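Local coordinates for protein B-agarase (Agarivorans gilvus, PDB 5Z6P) that probably hydrolyses beta-galactosidic linkages in agarose, as a beta-agarase of glycoside hydrolase family 50, at residues Q242-V247 with L402-G407. Residues are numbered along the deposited sequence; the frame is centred on the assembly and turned at random.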
ATOM      1  N   GLN A 242      19.919  28.224   5.027  1.00 29.39           N
ATOM      2  CA  GLN A 242      20.287  29.095   3.922  1.00 29.36           C
ATOM      3  C   GLN A 242      20.078  28.387   2.592  1.00 25.18           C
ATOM      4  O   GLN A 242      19.488  28.953   1.672  1.00 28.76           O
ATOM      5  CB  GLN A 242      21.740  29.565   4.053  1.00 32.79           C
ATOM      6  CG  GLN A 242      22.183  30.526   2.957  1.00 40.46           C
ATOM      7  CD  GLN A 242      21.202  31.673   2.725  1.00 43.56           C
ATOM      8  OE1 GLN A 242      20.595  32.189   3.661  1.00 46.99           O
ATOM      9  NE2 GLN A 242      21.048  32.073   1.468  1.00 44.07           N
ATOM     10  N   GLU A 243      20.568  27.155   2.501  1.00 25.48           N
ATOM     11  CA  GLU A 243      20.360  26.344   1.310  1.00 25.70           C
ATOM     12  C   GLU A 243      18.873  26.058   1.148  1.00 23.47           C
ATOM     13  O   GLU A 243      18.341  26.091   0.043  1.00 25.20           O
ATOM     14  CB  GLU A 243      21.156  25.035   1.366  1.00 22.84           C
ATOM     15  CG  GLU A 243      21.230  24.359  -0.004  1.00 26.62           C
ATOM     16  CD  GLU A 243      21.909  23.009   0.006  1.00 23.19           C
ATOM     17  OE1 GLU A 243      22.325  22.559  -1.075  1.00 36.21           O
ATOM     18  OE2 GLU A 243      22.028  22.385   1.069  1.00 27.23           O
ATOM     19  N   LEU A 244      18.200  25.804   2.263  1.00 25.32           N
ATOM     20  CA  LEU A 244      16.755  25.654   2.246  1.00 22.13           C
ATOM     21  C   LEU A 244      16.072  26.875   1.613  1.00 22.41           C
ATOM     22  O   LEU A 244      15.160  26.715   0.814  1.00 23.48           O
ATOM     23  CB  LEU A 244      16.229  25.408   3.663  1.00 20.63           C
ATOM     24  CG  LEU A 244      14.730  25.184   3.847  1.00 20.41           C
ATOM     25  CD1 LEU A 244      14.247  24.086   2.912  1.00 19.44           C
ATOM     26  CD2 LEU A 244      14.441  24.835   5.281  1.00 19.55           C
ATOM     27  N   ALA A 245      16.533  28.083   1.928  1.00 21.10           N
ATOM     28  CA  ALA A 245      15.901  29.286   1.378  1.00 21.68           C
ATOM     29  C   ALA A 245      16.221  29.499  -0.098  1.00 21.24           C
ATOM     30  O   ALA A 245      15.388  29.996  -0.838  1.00 25.85           O
ATOM     31  CB  ALA A 245      16.302  30.518   2.177  1.00 27.54           C
ATOM     32  N   GLU A 246      17.432  29.137  -0.507  1.00 23.03           N
ATOM     33  CA  GLU A 246      17.851  29.205  -1.907  1.00 24.76           C
ATOM     34  C   GLU A 246      17.008  28.295  -2.796  1.00 21.25           C
ATOM     35  O   GLU A 246      16.505  28.704  -3.845  1.00 20.09           O
ATOM     36  CB  GLU A 246      19.318  28.796  -2.047  1.00 24.70           C
ATOM     37  CG  GLU A 246      20.352  29.852  -1.671  1.00 34.40           C
ATOM     38  CD  GLU A 246      21.774  29.300  -1.724  1.00 42.32           C
ATOM     39  OE1 GLU A 246      22.129  28.657  -2.738  1.00 44.99           O
ATOM     40  OE2 GLU A 246      22.537  29.506  -0.754  1.00 44.91           O
ATOM     41  N   VAL A 247      16.895  27.045  -2.368  1.00 23.24           N
ATOM     42  CA  VAL A 247      16.171  26.032  -3.105  1.00 17.61           C
ATOM     43  C   VAL A 247      14.698  26.400  -3.184  1.00 21.17           C
ATOM     44  O   VAL A 247      14.077  26.306  -4.243  1.00 24.24           O
ATOM     45  CB  VAL A 247      16.373  24.650  -2.461  1.00 22.06           C
ATOM     46  CG1 VAL A 247      15.381  23.633  -3.015  1.00 20.34           C
ATOM     47  CG2 VAL A 247      17.813  24.189  -2.686  1.00 18.96           C
ATOM     48  N   LEU A 402       8.250  23.427   6.947  1.00 18.40           N
ATOM     49  CA  LEU A 402       7.324  24.400   6.399  1.00 19.10           C
ATOM     50  C   LEU A 402       7.501  25.775   7.073  1.00 19.47           C
ATOM     51  O   LEU A 402       7.536  26.812   6.402  1.00 20.22           O
ATOM     52  CB  LEU A 402       5.884  23.921   6.549  1.00 20.73           C
ATOM     53  CG  LEU A 402       5.490  22.665   5.767  1.00 18.07           C
ATOM     54  CD1 LEU A 402       3.979  22.459   5.835  1.00 19.83           C
ATOM     55  CD2 LEU A 402       5.973  22.738   4.320  1.00 17.34           C
ATOM     56  N   GLN A 403       7.614  25.781   8.398  1.00 21.12           N
ATOM     57  CA  GLN A 403       7.789  27.033   9.122  1.00 19.15           C
ATOM     58  C   GLN A 403       9.150  27.674   8.797  1.00 20.27           C
ATOM     59  O   GLN A 403       9.227  28.879   8.566  1.00 22.08           O
ATOM     60  CB  GLN A 403       7.643  26.819  10.630  1.00 18.70           C
ATOM     61  CG  GLN A 403       7.718  28.116  11.411  1.00 20.42           C
ATOM     62  CD  GLN A 403       7.310  27.971  12.852  1.00 21.82           C
ATOM     63  OE1 GLN A 403       6.917  26.895  13.294  1.00 22.32           O
ATOM     64  NE2 GLN A 403       7.402  29.063  13.599  1.00 21.41           N
ATOM     65  N   ARG A 404      10.198  26.858   8.763  1.00 17.50           N
ATOM     66  CA  ARG A 404      11.521  27.303   8.338  1.00 21.89           C
ATOM     67  C   ARG A 404      11.482  27.939   6.956  1.00 22.80           C
ATOM     68  O   ARG A 404      12.094  28.977   6.726  1.00 19.48           O
ATOM     69  CB  ARG A 404      12.511  26.137   8.327  1.00 19.06           C
ATOM     70  CG  ARG A 404      12.924  25.646   9.712  1.00 24.74           C
ATOM     71  CD  ARG A 404      13.822  24.444   9.581  1.00 21.18           C
ATOM     72  NE  ARG A 404      14.493  24.125  10.826  1.00 20.04           N
ATOM     73  CZ  ARG A 404      14.562  22.905  11.344  1.00 19.86           C
ATOM     74  NH1 ARG A 404      13.980  21.882  10.731  1.00 18.37           N
ATOM     75  NH2 ARG A 404      15.205  22.706  12.487  1.00 19.05           N
ATOM     76  N   LYS A 405      10.743  27.315   6.046  1.00 19.74           N
ATOM     77  CA  LYS A 405      10.699  27.770   4.657  1.00 22.83           C
ATOM     78  C   LYS A 405       9.876  29.031   4.440  1.00 22.40           C
ATOM     79  O   LYS A 405      10.257  29.899   3.660  1.00 23.48           O
ATOM     80  CB  LYS A 405      10.143  26.670   3.750  1.00 22.14           C
ATOM     81  CG  LYS A 405      11.110  25.539   3.465  1.00 22.42           C
ATOM     82  CD  LYS A 405      10.506  24.516   2.518  1.00 22.16           C
ATOM     83  CE  LYS A 405       9.870  25.183   1.310  1.00 17.71           C
ATOM     84  NZ  LYS A 405       9.747  24.219   0.179  1.00 22.26           N
ATOM     85  N   TYR A 406       8.742  29.113   5.123  1.00 22.49           N
ATOM     86  CA  TYR A 406       7.714  30.080   4.777  1.00 20.34           C
ATOM     87  C   TYR A 406       7.267  30.992   5.920  1.00 21.65           C
ATOM     88  O   TYR A 406       6.455  31.887   5.708  1.00 22.10           O
ATOM     89  CB  TYR A 406       6.458  29.361   4.267  1.00 19.82           C
ATOM     90  CG  TYR A 406       6.576  28.551   3.001  1.00 20.97           C
ATOM     91  CD1 TYR A 406       7.275  29.016   1.891  1.00 20.64           C
ATOM     92  CD2 TYR A 406       5.946  27.320   2.908  1.00 19.83           C
ATOM     93  CE1 TYR A 406       7.358  28.262   0.745  1.00 17.48           C
ATOM     94  CE2 TYR A 406       6.021  26.567   1.769  1.00 19.94           C
ATOM     95  CZ  TYR A 406       6.721  27.032   0.694  1.00 19.70           C
ATOM     96  OH  TYR A 406       6.771  26.245  -0.418  1.00 19.57           O
ATOM     97  N   GLY A 407       7.742  30.744   7.132  1.00 22.48           N
ATOM     98  CA  GLY A 407       7.143  31.378   8.294  1.00 23.69           C
ATOM     99  C   GLY A 407       7.912  32.529   8.910  1.00 28.81           C
ATOM    100  O   GLY A 407       7.652  32.910  10.048  1.00 28.71           O
TER
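Leu244, on helix 241-255, meets the aliphatic parts of Arg404 and Lys405 on helix 397-406 in a small hydrophobic helix-helix contact whose centre lies about 31 Å from the centre of the chain. The leucine crosses both side chains at about a right angle: CD1 rests on the lysine, 3.5 Å from Lys405 CG, while CD2 comes within 3.8 Å of Arg404 CB and also reaches Lys405 CG. Its CB points toward the second helix, and a trans chi1 (-178°) carries the branched end on across the gap. Leucine suits this buried place because it offers two methyls and no polar atom. In this family 50 glycoside hydrolase the pair joins helix 241-255, which follows the strand-rich N-terminal part of the chain, to helix 397-406, against which helix 413-428 packs through Leu402, Gln403 and Tyr406. Arginine and lysine fit the boundary by lending methylenes to the leucine and carrying their charges onward. Arg404 NH1 hydrogen-bonds to Arg225 O and Asn401 OD1, and Lys405 NZ forms a salt bridge with Asp741. Lys405 CB also sits 4.0 Å above the plane of the Tyr406 ring, over its centre, in the last turn of the helix; Gly407 is the first residue to leave helical backbone angles.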